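Peroxidase (Cellulomonas bogoriensis 69B4 = DSM 16987, PDB 6QZO) binds heme b and, as a DyP-type peroxidase, probably uses hydrogen peroxide to oxidise dyes and other organic substrates. Local coordinates at residues E35-V41 with L215-D219; V70-I75 with V161-A166; L99-F105 with V143-A149. All coordinates share one frame. Residues are numbered along the deposited sequence.

Interaction 1. Residues E35-V41 with L215-D219; sequences EHQAGIV and LWHRD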
ATOM      1  N   GLU A  35      -1.526  12.404  28.481  1.00 27.10           N
ATOM      2  CA  GLU A  35      -1.706  13.871  28.329  1.00 27.13           C
ATOM      3  C   GLU A  35      -2.100  14.172  26.874  1.00 25.93           C
ATOM      4  O   GLU A  35      -2.989  15.019  26.668  1.00 25.77           O
ATOM      5  CB  GLU A  35      -0.415  14.596  28.760  1.00 28.19           C
ATOM      6  CG  GLU A  35      -0.547  16.110  28.840  1.00 28.88           C
ATOM      7  CD  GLU A  35       0.569  16.845  29.570  1.00 30.14           C
ATOM      8  OE1 GLU A  35       1.608  16.233  29.828  1.00 30.40           O
ATOM      9  OE2 GLU A  35       0.443  18.072  29.749  1.00 31.21           O
ATOM     10  N   HIS A  36      -1.487  13.498  25.899  1.00 25.05           N
ATOM     11  CA  HIS A  36      -1.728  13.748  24.448  1.00 24.20           C
ATOM     12  C   HIS A  36      -2.226  12.478  23.762  1.00 23.51           C
ATOM     13  O   HIS A  36      -1.996  11.382  24.305  1.00 24.31           O
ATOM     14  CB  HIS A  36      -0.448  14.246  23.773  1.00 24.11           C
ATOM     15  CG  HIS A  36       0.340  15.226  24.581  1.00 24.65           C
ATOM     16  ND1 HIS A  36      -0.046  16.544  24.725  1.00 24.78           N
ATOM     17  CD2 HIS A  36       1.506  15.093  25.251  1.00 25.37           C
ATOM     18  CE1 HIS A  36       0.852  17.183  25.451  1.00 25.71           C
ATOM     19  NE2 HIS A  36       1.815  16.308  25.793  1.00 25.93           N
ATOM     20  N   GLN A  37      -2.867  12.619  22.604  1.00 22.64           N
ATOM     21  CA  GLN A  37      -3.178  11.481  21.698  1.00 21.91           C
ATOM     22  C   GLN A  37      -1.849  10.908  21.193  1.00 21.74           C
ATOM     23  O   GLN A  37      -0.907  11.684  21.001  1.00 22.41           O
ATOM     24  CB  GLN A  37      -4.043  11.918  20.516  1.00 21.39           C
ATOM     25  CG  GLN A  37      -5.483  12.261  20.886  1.00 21.31           C
ATOM     26  CD  GLN A  37      -6.388  12.346  19.684  1.00 20.68           C
ATOM     27  OE1 GLN A  37      -6.767  11.332  19.101  1.00 20.66           O
ATOM     28  NE2 GLN A  37      -6.746  13.563  19.307  1.00 20.71           N
ATOM     29  N   ALA A  38      -1.765   9.592  21.008  1.00 21.27           N
ATOM     30  CA  ALA A  38      -0.604   8.932  20.372  1.00 20.54           C
ATOM     31  C   ALA A  38      -0.686   9.203  18.868  1.00 19.53           C
ATOM     32  O   ALA A  38      -1.755   9.665  18.414  1.00 19.51           O
ATOM     33  CB  ALA A  38      -0.622   7.459  20.684  1.00 20.86           C
ATOM     34  N   GLY A  39       0.396   8.948  18.135  1.00 18.52           N
ATOM     35  CA  GLY A  39       0.415   9.046  16.665  1.00 17.74           C
ATOM     36  C   GLY A  39       0.866  10.407  16.196  1.00 17.45           C
ATOM     37  O   GLY A  39       0.730  10.682  14.994  1.00 16.82           O
ATOM     38  N   ILE A  40       1.396  11.221  17.118  1.00 17.63           N
ATOM     39  CA  ILE A  40       1.897  12.599  16.843  1.00 17.59           C
ATOM     40  C   ILE A  40       3.394  12.642  17.145  1.00 17.92           C
ATOM     41  O   ILE A  40       4.172  12.821  16.175  1.00 17.76           O
ATOM     42  CB  ILE A  40       1.078  13.646  17.615  1.00 17.28           C
ATOM     43  CG1 ILE A  40      -0.405  13.546  17.243  1.00 16.93           C
ATOM     44  CG2 ILE A  40       1.610  15.039  17.363  1.00 17.27           C
ATOM     45  CD1 ILE A  40      -1.337  14.215  18.238  1.00 17.05           C
ATOM     46  N   VAL A  41       3.789  12.453  18.409  1.00 18.47           N
ATOM     47  CA  VAL A  41       5.232  12.397  18.796  1.00 19.09           C
ATOM     48  C   VAL A  41       5.693  10.939  18.812  1.00 19.16           C
ATOM     49  O   VAL A  41       6.914  10.712  18.853  1.00 20.17           O
ATOM     50  CB  VAL A  41       5.495  13.131  20.125  1.00 19.96           C
ATOM     51  CG1 VAL A  41       6.827  12.796  20.768  1.00 20.76           C
ATOM     52  CG2 VAL A  41       5.384  14.629  19.874  1.00 20.10           C
ATOM     53  N   LEU A 215       4.040  22.926  19.658  1.00 28.64           N
ATOM     54  CA  LEU A 215       3.251  21.763  19.180  1.00 27.73           C
ATOM     55  C   LEU A 215       1.921  21.684  19.930  1.00 29.01           C
ATOM     56  O   LEU A 215       0.858  21.555  19.278  1.00 29.90           O
ATOM     57  CB  LEU A 215       4.080  20.495  19.420  1.00 27.33           C
ATOM     58  CG  LEU A 215       3.374  19.178  19.103  1.00 26.02           C
ATOM     59  CD1 LEU A 215       2.980  19.150  17.643  1.00 25.44           C
ATOM     60  CD2 LEU A 215       4.252  17.992  19.462  1.00 26.06           C
ATOM     61  N   TRP A 216       1.998  21.720  21.257  1.00 30.95           N
ATOM     62  CA  TRP A 216       0.890  21.393  22.192  1.00 31.34           C
ATOM     63  C   TRP A 216       0.205  22.682  22.665  1.00 33.82           C
ATOM     64  O   TRP A 216       0.922  23.611  23.085  1.00 34.35           O
ATOM     65  CB  TRP A 216       1.440  20.602  23.377  1.00 30.76           C
ATOM     66  CG  TRP A 216       2.087  19.288  23.049  1.00 29.67           C
ATOM     67  CD1 TRP A 216       3.321  18.873  23.462  1.00 29.51           C
ATOM     68  CD2 TRP A 216       1.522  18.186  22.310  1.00 28.35           C
ATOM     69  NE1 TRP A 216       3.563  17.598  23.032  1.00 29.30           N
ATOM     70  CE2 TRP A 216       2.478  17.148  22.327  1.00 28.70           C
ATOM     71  CE3 TRP A 216       0.310  17.964  21.649  1.00 27.47           C
ATOM     72  CZ2 TRP A 216       2.262  15.921  21.693  1.00 28.36           C
ATOM     73  CZ3 TRP A 216       0.088  16.750  21.033  1.00 26.86           C
ATOM     74  CH2 TRP A 216       1.058  15.746  21.046  1.00 27.44           C
ATOM     75  N   HIS A 217      -1.127  22.721  22.589  1.00 35.54           N
ATOM     76  CA  HIS A 217      -1.991  23.758  23.212  1.00 37.57           C
ATOM     77  C   HIS A 217      -2.004  23.496  24.721  1.00 40.08           C
ATOM     78  O   HIS A 217      -2.243  22.336  25.115  1.00 40.27           O
ATOM     79  CB  HIS A 217      -3.386  23.699  22.573  1.00 37.55           C
ATOM     80  CG  HIS A 217      -4.281  24.854  22.863  1.00 37.64           C
ATOM     81  ND1 HIS A 217      -5.123  24.895  23.974  1.00 37.44           N
ATOM     82  CD2 HIS A 217      -4.520  25.977  22.152  1.00 37.57           C
ATOM     83  CE1 HIS A 217      -5.833  26.007  23.934  1.00 38.39           C
ATOM     84  NE2 HIS A 217      -5.474  26.703  22.832  1.00 38.22           N
ATOM     85  N   ARG A 218      -1.718  24.515  25.544  1.00 43.63           N
ATOM     86  CA  ARG A 218      -1.714  24.376  27.024  1.00 46.09           C
ATOM     87  C   ARG A 218      -2.833  25.232  27.632  1.00 47.15           C
ATOM     88  O   ARG A 218      -3.942  24.690  27.811  1.00 46.99           O
ATOM     89  CB  ARG A 218      -0.327  24.713  27.571  1.00 48.53           C
ATOM     90  CG  ARG A 218       0.672  23.567  27.485  1.00 50.19           C
ATOM     91  CD  ARG A 218       1.961  23.897  28.228  1.00 52.85           C
ATOM     92  NE  ARG A 218       1.870  23.791  29.689  1.00 53.39           N
ATOM     93  CZ  ARG A 218       2.039  22.676  30.404  1.00 53.44           C
ATOM     94  NH1 ARG A 218       2.299  21.520  29.820  1.00 52.65           N
ATOM     95  NH2 ARG A 218       1.965  22.716  31.724  1.00 55.04           N
ATOM     96  N   ASP A 219      -2.575  26.511  27.925  1.00 48.06           N
ATOM     97  CA  ASP A 219      -3.412  27.319  28.861  1.00 49.23           C
ATOM     98  C   ASP A 219      -4.540  28.024  28.095  1.00 47.42           C
ATOM     99  O   ASP A 219      -5.644  28.162  28.662  1.00 46.27           O
ATOM    100  CB  ASP A 219      -2.567  28.319  29.662  1.00 52.13           C
ATOM    101  CG  ASP A 219      -1.699  29.253  28.828  1.00 53.37           C
ATOM    102  OD1 ASP A 219      -0.854  28.758  28.063  1.00 54.73           O
ATOM    103  OD2 ASP A 219      -1.844  30.491  28.982  1.00 54.94           O
TER
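Aromatic stacking dominates this meeting of two loops. The imidazole of H36 lies flat over the five-membered ring of the W216 indole, with centroids 3.6 Å apart and planes only 9° from parallel, and H36 ND1 comes within 3.3 Å of W216 CD2. The same side chain adds a CH-pi contact, its CB sitting 3.8 Å from the centroid of the six-membered ring of W216 and over that ring's face. H36 thus spans much of the bicyclic system. Its ND1 is also hydrogen-bonded to the carbonyl oxygen of G227, outside the two segments, so the ring is held by both a stack and a hydrogen bond.

Apolar packing follows. I40 CG2 reaches W216 CH2 at 3.8 Å, and V41 CG2 is likewise 3.8 Å from W216 CZ2, so both methyls meet the far end of the indole. L215 completes the cluster, its CD2 3.6 Å from V41 CG2 and its CD1 4.3 Å from I40 CG2. Beyond it, I40 and L215 both touch Y331 of strand 323-332.

The charged component is thin: E35 OE2 and R218 NH1 make a long salt bridge of 3.9 Å at the exposed side of the contact.

These loops come from the two sequence halves of the DyP-type peroxidase: 35-41 leads into strand 47-55, while the loop holding 215-219 connects strands 170-179 and 229-238. With the charge pair long and solvent-exposed, the contact between these two segments probably rests chiefly on the histidine-tryptophan stack and the aliphatic groups around it.

Interaction 2. Residues V70-I75 with V161-A166; sequences VWTVDI and VLTKEA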
ATOM      1  N   VAL A  70     -17.958   5.344  20.676  1.00 20.25           N
ATOM      2  CA  VAL A  70     -17.777   3.989  20.067  1.00 20.34           C
ATOM      3  C   VAL A  70     -16.342   3.882  19.519  1.00 19.46           C
ATOM      4  O   VAL A  70     -15.726   2.820  19.685  1.00 19.41           O
ATOM      5  CB  VAL A  70     -18.840   3.632  19.010  1.00 20.55           C
ATOM      6  CG1 VAL A  70     -20.224   3.533  19.634  1.00 21.17           C
ATOM      7  CG2 VAL A  70     -18.857   4.600  17.840  1.00 20.65           C
ATOM      8  N   TRP A  71     -15.813   4.957  18.939  1.00 18.61           N
ATOM      9  CA  TRP A  71     -14.427   4.985  18.397  1.00 18.03           C
ATOM     10  C   TRP A  71     -13.415   4.823  19.534  1.00 18.11           C
ATOM     11  O   TRP A  71     -12.420   4.110  19.344  1.00 17.40           O
ATOM     12  CB  TRP A  71     -14.167   6.261  17.609  1.00 17.50           C
ATOM     13  CG  TRP A  71     -14.590   6.189  16.176  1.00 17.28           C
ATOM     14  CD1 TRP A  71     -14.950   5.082  15.460  1.00 17.10           C
ATOM     15  CD2 TRP A  71     -14.643   7.297  15.260  1.00 16.98           C
ATOM     16  NE1 TRP A  71     -15.250   5.441  14.179  1.00 17.04           N
ATOM     17  CE2 TRP A  71     -15.065   6.787  14.020  1.00 16.87           C
ATOM     18  CE3 TRP A  71     -14.406   8.667  15.380  1.00 16.94           C
ATOM     19  CZ2 TRP A  71     -15.240   7.596  12.901  1.00 16.72           C
ATOM     20  CZ3 TRP A  71     -14.583   9.467  14.274  1.00 16.76           C
ATOM     21  CH2 TRP A  71     -15.000   8.936  13.060  1.00 16.71           C
ATOM     22  N   THR A  72     -13.662   5.466  20.673  1.00 18.88           N
ATOM     23  CA  THR A  72     -12.765   5.369  21.858  1.00 19.43           C
ATOM     24  C   THR A  72     -12.632   3.900  22.260  1.00 20.00           C
ATOM     25  O   THR A  72     -11.506   3.436  22.457  1.00 20.24           O
ATOM     26  CB  THR A  72     -13.257   6.250  23.004  1.00 19.79           C
ATOM     27  OG1 THR A  72     -13.241   7.598  22.518  1.00 19.72           O
ATOM     28  CG2 THR A  72     -12.388   6.103  24.234  1.00 20.23           C
ATOM     29  N   VAL A  73     -13.745   3.186  22.347  1.00 21.24           N
ATOM     30  CA  VAL A  73     -13.742   1.722  22.659  1.00 22.27           C
ATOM     31  C   VAL A  73     -12.850   0.997  21.641  1.00 22.76           C
ATOM     32  O   VAL A  73     -11.932   0.269  22.078  1.00 23.29           O
ATOM     33  CB  VAL A  73     -15.165   1.147  22.672  1.00 22.61           C
ATOM     34  CG1 VAL A  73     -15.151  -0.352  22.887  1.00 23.16           C
ATOM     35  CG2 VAL A  73     -16.025   1.821  23.737  1.00 23.23           C
ATOM     36  N   ASP A  74     -13.086   1.222  20.343  1.00 23.15           N
ATOM     37  CA  ASP A  74     -12.387   0.519  19.234  1.00 23.74           C
ATOM     38  C   ASP A  74     -10.893   0.860  19.272  1.00 23.27           C
ATOM     39  O   ASP A  74     -10.079  -0.047  19.086  1.00 23.59           O
ATOM     40  CB  ASP A  74     -13.008   0.852  17.876  1.00 24.36           C
ATOM     41  CG  ASP A  74     -14.333   0.131  17.618  1.00 25.70           C
ATOM     42  OD1 ASP A  74     -14.610  -0.844  18.341  1.00 26.58           O
ATOM     43  OD2 ASP A  74     -15.071   0.559  16.689  1.00 26.36           O
ATOM     44  N   ILE A  75     -10.544   2.122  19.516  1.00 23.07           N
ATOM     45  CA  ILE A  75      -9.121   2.551  19.608  1.00 22.98           C
ATOM     46  C   ILE A  75      -8.468   1.825  20.789  1.00 23.50           C
ATOM     47  O   ILE A  75      -7.357   1.297  20.618  1.00 24.02           O
ATOM     48  CB  ILE A  75      -9.002   4.078  19.734  1.00 23.07           C
ATOM     49  CG1 ILE A  75      -9.506   4.795  18.485  1.00 22.45           C
ATOM     50  CG2 ILE A  75      -7.558   4.469  20.037  1.00 23.34           C
ATOM     51  CD1 ILE A  75      -9.672   6.280  18.679  1.00 22.53           C
ATOM     52  N   VAL A 161     -12.879  -1.559  10.773  1.00 19.05           N
ATOM     53  CA  VAL A 161     -13.650  -1.541  12.053  1.00 19.42           C
ATOM     54  C   VAL A 161     -14.119  -0.113  12.332  1.00 19.77           C
ATOM     55  O   VAL A 161     -15.324   0.062  12.596  1.00 21.03           O
ATOM     56  CB  VAL A 161     -12.828  -2.122  13.212  1.00 19.26           C
ATOM     57  CG1 VAL A 161     -13.461  -1.822  14.559  1.00 19.40           C
ATOM     58  CG2 VAL A 161     -12.624  -3.632  13.036  1.00 19.41           C
ATOM     59  N   LEU A 162     -13.220   0.870  12.263  1.00 19.60           N
ATOM     60  CA  LEU A 162     -13.551   2.272  12.613  1.00 20.02           C
ATOM     61  C   LEU A 162     -14.586   2.815  11.622  1.00 20.60           C
ATOM     62  O   LEU A 162     -15.503   3.540  12.062  1.00 20.52           O
ATOM     63  CB  LEU A 162     -12.279   3.119  12.609  1.00 19.59           C
ATOM     64  CG  LEU A 162     -11.267   2.731  13.682  1.00 19.66           C
ATOM     65  CD1 LEU A 162      -9.898   3.326  13.375  1.00 19.49           C
ATOM     66  CD2 LEU A 162     -11.740   3.148  15.066  1.00 19.93           C
ATOM     67  N   THR A 163     -14.465   2.456  10.341  1.00 21.12           N
ATOM     68  CA  THR A 163     -15.360   2.928   9.258  1.00 21.73           C
ATOM     69  C   THR A 163     -16.762   2.365   9.498  1.00 23.24           C
ATOM     70  O   THR A 163     -17.732   3.152   9.450  1.00 23.76           O
ATOM     71  CB  THR A 163     -14.813   2.547   7.877  1.00 21.75           C
ATOM     72  OG1 THR A 163     -13.522   3.135   7.754  1.00 21.59           O
ATOM     73  CG2 THR A 163     -15.684   3.018   6.735  1.00 21.75           C
ATOM     74  N   LYS A 164     -16.865   1.054   9.728  1.00 24.37           N
ATOM     75  CA  LYS A 164     -18.144   0.361  10.019  1.00 25.70           C
ATOM     76  C   LYS A 164     -18.827   0.975  11.245  1.00 25.86           C
ATOM     77  O   LYS A 164     -20.058   1.085  11.233  1.00 25.76           O
ATOM     78  CB  LYS A 164     -17.892  -1.122  10.305  1.00 26.50           C
ATOM     79  CG  LYS A 164     -17.790  -2.008   9.089  1.00 27.07           C
ATOM     80  CD  LYS A 164     -17.256  -3.393   9.423  1.00 27.65           C
ATOM     81  CE  LYS A 164     -18.199  -4.179  10.308  1.00 28.39           C
ATOM     82  NZ  LYS A 164     -17.737  -5.585  10.492  1.00 29.25           N
ATOM     83  N   GLU A 165     -18.055   1.311  12.278  1.00 26.00           N
ATOM     84  CA  GLU A 165     -18.590   1.831  13.563  1.00 26.52           C
ATOM     85  C   GLU A 165     -19.341   3.146  13.325  1.00 26.25           C
ATOM     86  O   GLU A 165     -20.314   3.397  14.057  1.00 25.75           O
ATOM     87  CB  GLU A 165     -17.451   2.060  14.551  1.00 26.82           C
ATOM     88  CG  GLU A 165     -17.885   1.917  15.979  1.00 27.30           C
ATOM     89  CD  GLU A 165     -18.246   0.490  16.301  1.00 27.80           C
ATOM     90  OE1 GLU A 165     -17.320  -0.346  16.434  1.00 28.77           O
ATOM     91  OE2 GLU A 165     -19.467   0.205  16.384  1.00 29.51           O
ATOM     92  N   ALA A 166     -18.909   3.939  12.335  1.00 26.32           N
ATOM     93  CA  ALA A 166     -19.455   5.273  12.007  1.00 26.15           C
ATOM     94  C   ALA A 166     -20.654   5.166  11.055  1.00 27.23           C
ATOM     95  O   ALA A 166     -21.256   6.227  10.749  1.00 26.67           O
ATOM     96  CB  ALA A 166     -18.374   6.130  11.409  1.00 25.48           C
TER
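L162 sits in the middle of the apolar centre. Its CD2 is 3.8 Å from W71 CD1, 3.8 Å from D74 CB and 4.4 Å from I75 CG1, so the leucine end is inserted among W71, one turn back, and the adjacent D74 and I75 of the opposing helix. Next to it, the six-membered part of the W71 indole packs on A166, with W71 CZ2 3.8 Å from A166 CB, while W71 CD1 lies 4.0 Å from E165 CB. V70 extends this surface by resting its CG2 3.4 Å from E165 CG, against the aliphatic part of the acid.

The helices run almost antiparallel, at 162°, with the axes of the short segments 10.0 Å apart. They belong to the two long helices, 61-78 and 152-165, that cover one face of the four-stranded antiparallel sheet of the N-terminal half, the ferredoxin-like arrangement of the dimeric alpha+beta barrel clan; W71, I75 and L162 also touch residues of strands 100-105 and 143-149 underneath.

Moving outward, W71 NE1 donates a hydrogen bond to L162 O, 2.9 Å long and nearly straight at 160°. That carbonyl lies near the C-terminal end of its helix, where its helical bond from A166 N is weak at 3.4 Å, so it is well placed to accept the indole. Further out the acids D74 and E165 face each other, D74 OD2 being 2.4 Å from E165 OE1. The loop after helix 61-78 meets both of them: D74 OD1 accepts from the backbone nitrogen of L85 and E165 OE1 from that of A86.

Interaction 3. Residues L99-F105 with V143-A149; sequences LTVTVGF and VVLQVCA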
ATOM      1  N   LEU A  99       0.002  -0.048  16.423  1.00 15.93           N
ATOM      2  CA  LEU A  99      -1.186   0.687  15.908  1.00 15.73           C
ATOM      3  C   LEU A  99      -1.402   1.946  16.756  1.00 16.08           C
ATOM      4  O   LEU A  99      -1.392   1.814  17.993  1.00 16.34           O
ATOM      5  CB  LEU A  99      -2.434  -0.194  15.971  1.00 15.64           C
ATOM      6  CG  LEU A  99      -3.717   0.446  15.437  1.00 15.11           C
ATOM      7  CD1 LEU A  99      -3.563   0.835  13.978  1.00 14.69           C
ATOM      8  CD2 LEU A  99      -4.895  -0.513  15.603  1.00 15.12           C
ATOM      9  N   THR A 100      -1.591   3.095  16.092  1.00 16.19           N
ATOM     10  CA  THR A 100      -2.151   4.343  16.669  1.00 16.42           C
ATOM     11  C   THR A 100      -3.319   4.818  15.802  1.00 16.22           C
ATOM     12  O   THR A 100      -3.298   4.558  14.579  1.00 16.35           O
ATOM     13  CB  THR A 100      -1.109   5.469  16.765  1.00 16.55           C
ATOM     14  OG1 THR A 100      -0.629   5.809  15.461  1.00 16.19           O
ATOM     15  CG2 THR A 100       0.056   5.116  17.658  1.00 16.96           C
ATOM     16  N   VAL A 101      -4.304   5.449  16.436  1.00 16.27           N
ATOM     17  CA  VAL A 101      -5.404   6.206  15.781  1.00 16.02           C
ATOM     18  C   VAL A 101      -5.364   7.594  16.391  1.00 16.35           C
ATOM     19  O   VAL A 101      -5.382   7.665  17.641  1.00 17.83           O
ATOM     20  CB  VAL A 101      -6.778   5.543  15.996  1.00 16.02           C
ATOM     21  CG1 VAL A 101      -7.900   6.294  15.281  1.00 15.84           C
ATOM     22  CG2 VAL A 101      -6.752   4.089  15.555  1.00 15.86           C
ATOM     23  N   THR A 102      -5.225   8.629  15.567  1.00 15.80           N
ATOM     24  CA  THR A 102      -5.253  10.051  15.988  1.00 15.76           C
ATOM     25  C   THR A 102      -6.524  10.662  15.404  1.00 15.81           C
ATOM     26  O   THR A 102      -6.716  10.520  14.164  1.00 15.27           O
ATOM     27  CB  THR A 102      -3.989  10.781  15.519  1.00 15.63           C
ATOM     28  OG1 THR A 102      -2.832  10.003  15.868  1.00 15.67           O
ATOM     29  CG2 THR A 102      -3.877  12.175  16.088  1.00 15.62           C
ATOM     30  N   VAL A 103      -7.373  11.246  16.260  1.00 16.13           N
ATOM     31  CA  VAL A 103      -8.685  11.834  15.854  1.00 16.14           C
ATOM     32  C   VAL A 103      -8.523  13.347  15.739  1.00 16.14           C
ATOM     33  O   VAL A 103      -8.039  13.975  16.700  1.00 16.32           O
ATOM     34  CB  VAL A 103      -9.796  11.491  16.865  1.00 16.43           C
ATOM     35  CG1 VAL A 103     -11.163  11.952  16.386  1.00 16.37           C
ATOM     36  CG2 VAL A 103      -9.809  10.005  17.175  1.00 16.73           C
ATOM     37  N   GLY A 104      -8.930  13.897  14.599  1.00 16.26           N
ATOM     38  CA  GLY A 104      -8.937  15.347  14.336  1.00 16.43           C
ATOM     39  C   GLY A 104     -10.334  15.774  13.951  1.00 16.69           C
ATOM     40  O   GLY A 104     -11.049  14.975  13.288  1.00 16.49           O
ATOM     41  N   PHE A 105     -10.715  16.979  14.358  1.00 17.18           N
ATOM     42  CA  PHE A 105     -12.049  17.567  14.093  1.00 17.82           C
ATOM     43  C   PHE A 105     -11.894  18.715  13.101  1.00 18.12           C
ATOM     44  O   PHE A 105     -11.058  19.600  13.330  1.00 18.25           O
ATOM     45  CB  PHE A 105     -12.699  18.095  15.370  1.00 18.23           C
ATOM     46  CG  PHE A 105     -12.804  17.122  16.514  1.00 18.29           C
ATOM     47  CD1 PHE A 105     -12.913  15.755  16.289  1.00 18.14           C
ATOM     48  CD2 PHE A 105     -12.857  17.596  17.822  1.00 18.53           C
ATOM     49  CE1 PHE A 105     -13.037  14.881  17.362  1.00 18.24           C
ATOM     50  CE2 PHE A 105     -12.990  16.717  18.883  1.00 18.58           C
ATOM     51  CZ  PHE A 105     -13.072  15.362  18.654  1.00 18.42           C
ATOM     52  N   VAL A 143     -14.310  15.167  10.020  1.00 15.74           N
ATOM     53  CA  VAL A 143     -13.458  14.454  11.015  1.00 15.71           C
ATOM     54  C   VAL A 143     -12.444  13.600  10.259  1.00 15.52           C
ATOM     55  O   VAL A 143     -12.724  13.227   9.115  1.00 16.32           O
ATOM     56  CB  VAL A 143     -14.316  13.637  11.997  1.00 15.83           C
ATOM     57  CG1 VAL A 143     -15.104  12.564  11.268  1.00 15.91           C
ATOM     58  CG2 VAL A 143     -13.492  13.033  13.119  1.00 15.67           C
ATOM     59  N   VAL A 144     -11.306  13.330  10.881  1.00 15.16           N
ATOM     60  CA  VAL A 144     -10.228  12.510  10.278  1.00 14.78           C
ATOM     61  C   VAL A 144      -9.735  11.512  11.315  1.00 14.72           C
ATOM     62  O   VAL A 144      -9.592  11.892  12.488  1.00 14.88           O
ATOM     63  CB  VAL A 144      -9.064  13.371   9.788  1.00 14.65           C
ATOM     64  CG1 VAL A 144      -8.414  14.136  10.945  1.00 14.67           C
ATOM     65  CG2 VAL A 144      -8.037  12.534   9.026  1.00 14.51           C
ATOM     66  N   LEU A 145      -9.462  10.286  10.865  1.00 14.55           N
ATOM     67  CA  LEU A 145      -8.695   9.281  11.636  1.00 14.46           C
ATOM     68  C   LEU A 145      -7.343   9.101  10.945  1.00 14.40           C
ATOM     69  O   LEU A 145      -7.317   8.579   9.814  1.00 14.19           O
ATOM     70  CB  LEU A 145      -9.492   7.974  11.658  1.00 14.50           C
ATOM     71  CG  LEU A 145     -10.903   8.091  12.245  1.00 14.39           C
ATOM     72  CD1 LEU A 145     -11.692   6.820  11.982  1.00 14.29           C
ATOM     73  CD2 LEU A 145     -10.830   8.398  13.723  1.00 14.53           C
ATOM     74  N   GLN A 146      -6.260   9.545  11.582  1.00 14.47           N
ATOM     75  CA  GLN A 146      -4.906   9.146  11.139  1.00 14.20           C
ATOM     76  C   GLN A 146      -4.632   7.784  11.760  1.00 14.36           C
ATOM     77  O   GLN A 146      -4.443   7.730  12.998  1.00 15.04           O
ATOM     78  CB  GLN A 146      -3.834  10.153  11.543  1.00 14.04           C
ATOM     79  CG  GLN A 146      -2.441   9.711  11.105  1.00 13.83           C
ATOM     80  CD  GLN A 146      -1.364  10.559  11.721  1.00 13.91           C
ATOM     81  OE1 GLN A 146      -1.013  11.613  11.205  1.00 13.75           O
ATOM     82  NE2 GLN A 146      -0.830  10.089  12.836  1.00 14.31           N
ATOM     83  N   VAL A 147      -4.638   6.737  10.934  1.00 13.95           N
ATOM     84  CA  VAL A 147      -4.402   5.331  11.370  1.00 13.85           C
ATOM     85  C   VAL A 147      -3.008   4.929  10.892  1.00 14.04           C
ATOM     86  O   VAL A 147      -2.761   4.940   9.638  1.00 13.58           O
ATOM     87  CB  VAL A 147      -5.482   4.378  10.831  1.00 13.60           C
ATOM     88  CG1 VAL A 147      -5.423   3.012  11.505  1.00 13.72           C
ATOM     89  CG2 VAL A 147      -6.864   4.979  10.982  1.00 13.53           C
ATOM     90  N   CYS A 148      -2.134   4.620  11.856  1.00 14.59           N
ATOM     91  CA  CYS A 148      -0.706   4.299  11.627  1.00 15.01           C
ATOM     92  C   CYS A 148      -0.381   2.936  12.232  1.00 15.37           C
ATOM     93  O   CYS A 148      -0.834   2.699  13.366  1.00 15.92           O
ATOM     94  CB  CYS A 148       0.189   5.332  12.286  1.00 15.16           C
ATOM     95  SG  CYS A 148       0.126   6.923  11.444  1.00 15.27           S
ATOM     96  N   ALA A 149       0.406   2.125  11.524  1.00 15.41           N
ATOM     97  CA  ALA A 149       0.869   0.800  11.998  1.00 15.92           C
ATOM     98  C   ALA A 149       2.070   0.309  11.187  1.00 16.19           C
ATOM     99  O   ALA A 149       2.302   0.803  10.070  1.00 16.76           O
ATOM    100  CB  ALA A 149      -0.261  -0.196  11.955  1.00 15.92           C
TER
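Q146 and T102, which lose the most surface here, face each other as a hydrogen-bonded pair. Their backbones are joined twice, T102 N to Q146 O and Q146 N to T102 O, both at 2.8 Å. Their side chains lie on the same face of the sheet as those of T100 and C148, yet the polar ends turn to other partners: T102 OG1 bonds to A38 O, Q146 NE2 to G39 O and Q146 OE1 to the hydroxyl of Y331.

Around this pair the ladder runs from T100/C148 to G104/V144, six backbone hydrogen bonds in all, with strands antiparallel at 163°. Strand 100-105 is an outermost strand of the four-stranded sheet of the N-terminal ferredoxin-like half; 143-149 is inside it, paired on its other side with strand 47-55.

L99, just ahead of its strand, comes third. Its CD1 packs 3.8 Å from V147 CG1 and 4.0 Å from A149 CB, and its CA approaches C148 O at 3.3 Å. This side carries V101, V103 and L145 as well, where L145 CD2 lies 3.9 Å from both V101 CG1 and V103 CG2, beneath helices 61-78 and 152-165.

Interaction 3 is the middle layer: interaction 2 lies on one face of its sheet and the loop 35-41 on the other. The helix pair packs directly on the strands, with W71 CZ2 3.7 Å from L145 CD1 and I75 CG1 3.8 Å from V101 CB; the centres of interactions 2 and 3 are about 11 Å apart. On the opposite face, G39 O is 2.7 Å from Q146 NE2 and A38 O is 2.8 Å from T102 OG1. Interactions 1 and 2 themselves do not touch. Y331 connects interactions 1 and 3 to the strand that also carries heme-binding F328. The side chain of L215 is about 13 Å from the heme, whereas interaction 2 is remote from the heme-binding residues.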